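Local coordinates for protein acetyltransferase, GNAT family (PDB 1U6M) that probably catalyses transfer of an acyl group, most likely acetyl from acetyl-CoA, to an acceptor that is not known, at residues E80-D84 with L102-T108. Numbering follows the deposited sequence.
Sequences EKIID and LFIEEET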
# COMPACT_ATOMS: atom_id res chain seq x y z
N GLU A 80 -0.21 7.70 -9.63
CA GLU A 80 1.05 7.01 -9.36
C GLU A 80 2.36 7.85 -9.41
O GLU A 80 3.40 7.47 -8.82
CB GLU A 80 1.23 5.81 -10.29
CG GLU A 80 2.13 4.78 -9.54
CD GLU A 80 2.59 3.60 -10.37
OE1 GLU A 80 3.32 2.75 -9.78
OE2 GLU A 80 2.22 3.53 -11.58
N LYS A 81 2.31 8.93 -10.15
CA LYS A 81 3.49 9.73 -10.33
C LYS A 81 3.58 10.83 -9.25
O LYS A 81 4.63 11.41 -9.06
CB LYS A 81 3.51 10.29 -11.76
CG LYS A 81 4.45 9.55 -12.69
CD LYS A 81 3.90 8.32 -13.29
CE LYS A 81 5.04 7.63 -14.06
NZ LYS A 81 4.66 6.57 -15.10
N ILE A 82 2.49 11.12 -8.55
CA ILE A 82 2.49 12.16 -7.54
C ILE A 82 2.54 11.67 -6.07
O ILE A 82 2.58 12.52 -5.15
CB ILE A 82 1.33 13.21 -7.76
CG1 ILE A 82 -0.08 12.59 -7.76
CG2 ILE A 82 1.50 13.91 -9.07
CD1 ILE A 82 -0.87 12.79 -6.43
N ILE A 83 2.57 10.34 -5.85
CA ILE A 83 2.28 9.76 -4.51
C ILE A 83 3.44 9.83 -3.48
O ILE A 83 3.23 9.88 -2.26
CB ILE A 83 1.66 8.29 -4.60
CG1 ILE A 83 2.53 7.38 -5.47
CG2 ILE A 83 0.11 8.36 -4.97
CD1 ILE A 83 2.08 5.94 -5.53
N ASP A 84 4.66 9.87 -3.99
CA ASP A 84 5.89 9.91 -3.17
C ASP A 84 6.41 11.29 -2.85
O ASP A 84 7.25 11.43 -1.93
CB ASP A 84 6.99 9.07 -3.80
CG ASP A 84 6.68 7.55 -3.73
OD1 ASP A 84 6.12 7.04 -2.71
OD2 ASP A 84 7.00 6.86 -4.72
N LEU A 102 13.25 5.45 -3.40
CA LEU A 102 11.98 4.98 -2.88
C LEU A 102 11.46 3.91 -3.82
O LEU A 102 12.17 2.94 -4.11
CB LEU A 102 10.98 6.15 -2.72
CG LEU A 102 11.32 7.15 -1.60
CD1 LEU A 102 10.34 8.36 -1.45
CD2 LEU A 102 11.63 6.44 -0.22
N PHE A 103 10.25 4.05 -4.32
CA PHE A 103 9.72 3.05 -5.29
C PHE A 103 9.88 3.48 -6.73
O PHE A 103 9.70 4.64 -7.08
CB PHE A 103 8.23 2.77 -5.02
CG PHE A 103 7.91 2.56 -3.57
CD1 PHE A 103 7.77 3.65 -2.71
CD2 PHE A 103 7.73 1.28 -3.07
CE1 PHE A 103 7.48 3.47 -1.38
CE2 PHE A 103 7.40 1.10 -1.72
CZ PHE A 103 7.29 2.20 -0.88
N ILE A 104 10.14 2.51 -7.57
CA ILE A 104 9.95 2.69 -9.00
C ILE A 104 8.44 2.70 -9.31
O ILE A 104 7.72 1.81 -8.89
CB ILE A 104 10.78 1.69 -9.81
CG1 ILE A 104 12.24 1.70 -9.28
CG2 ILE A 104 10.78 2.07 -11.29
CD1 ILE A 104 13.19 0.80 -10.05
N GLU A 105 7.97 3.77 -9.94
CA GLU A 105 6.53 4.10 -10.05
C GLU A 105 5.96 3.61 -11.40
O GLU A 105 5.36 4.37 -12.18
CB GLU A 105 6.28 5.63 -9.86
CG GLU A 105 6.55 6.21 -8.45
CD GLU A 105 6.51 7.76 -8.41
OE1 GLU A 105 6.87 8.39 -9.45
OE2 GLU A 105 6.14 8.36 -7.34
N GLU A 106 6.17 2.32 -11.68
CA GLU A 106 5.78 1.78 -12.98
C GLU A 106 4.90 0.51 -12.91
O GLU A 106 5.06 -0.42 -13.71
CB GLU A 106 7.03 1.57 -13.85
CG GLU A 106 7.69 2.91 -14.32
CD GLU A 106 9.16 2.76 -14.75
OE1 GLU A 106 9.78 1.69 -14.50
OE2 GLU A 106 9.71 3.72 -15.33
N GLU A 107 3.95 0.48 -11.98
CA GLU A 107 3.29 -0.76 -11.66
C GLU A 107 1.78 -0.84 -11.96
O GLU A 107 1.20 -1.91 -11.94
CB GLU A 107 3.64 -1.19 -10.23
CG GLU A 107 3.36 -0.20 -9.13
CD GLU A 107 4.04 -0.59 -7.81
OE1 GLU A 107 3.51 -0.34 -6.70
OE2 GLU A 107 5.13 -1.15 -7.88
N THR A 108 1.17 0.30 -12.28
CA THR A 108 -0.26 0.38 -12.55
C THR A 108 -0.61 0.30 -14.04
O THR A 108 0.25 0.52 -14.87
CB THR A 108 -0.93 1.63 -11.92
OG1 THR A 108 -0.64 2.80 -12.71
CG2 THR A 108 -0.48 1.82 -10.49
O HOH W 1 5.81 11.10 -6.44
O HOH W 2 7.06 11.71 -10.19
O HOH W 3 9.39 6.90 -5.81
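Glu80 reaches across to the backbone of Glu107 and Thr108, tying together the two loops that flank helix 85-93 between strands 67-76 and 112-120 of this GNAT fold. With CG anti to the backbone N (chi1 -153°) and the chain extended beyond it, its carboxylate is delivered to consecutive amides. Glu107 N donates to Glu80 OE1 at 3.2 Å with an N-H...O angle of 159°, meeting the syn lone pair. Thr108 N reaches Glu80 OE2 at 3.5 Å, a long and weak bond. Thr108 OG1 also lies 3.2 Å from Glu80 OE2, but its proton has another acceptor within range, so that bond stays unsettled. Tyr75 of strand 67-76 packs against Glu80 and Thr108.

The extended chain of Glu105 passes alongside Glu80 O, with Glu105 CD 3.2 Å from that oxygen, and ends with OE1 beside Lys81 and OE2 beside Asp84. Its carboxylate is linked to the first loop through water: one molecule donates to Glu105 OE2, at 2.9 Å, and to Lys81 O, and accepts from Asp84 N, using both its protons and a lone pair. A second water donates to Lys81 O and, weakly, to Glu105 OE1.

Two acidic groups approach closely here, Asp84 OD2 and Glu105 OE2 being 3.1 Å apart with carboxylate planes only 12° from parallel. Both are acceptors if ionised, and such proximity could raise the pKa of one of them. Arg53 forms a salt bridge with Asp84 OD1 and so probably offsets part of the charge, and it also makes a cation-pi contact with Phe103. Asp84 OD2 has its own donor: a third water, 2.6 Å from it, gives its other proton to Phe103 O, also at 2.6 Å.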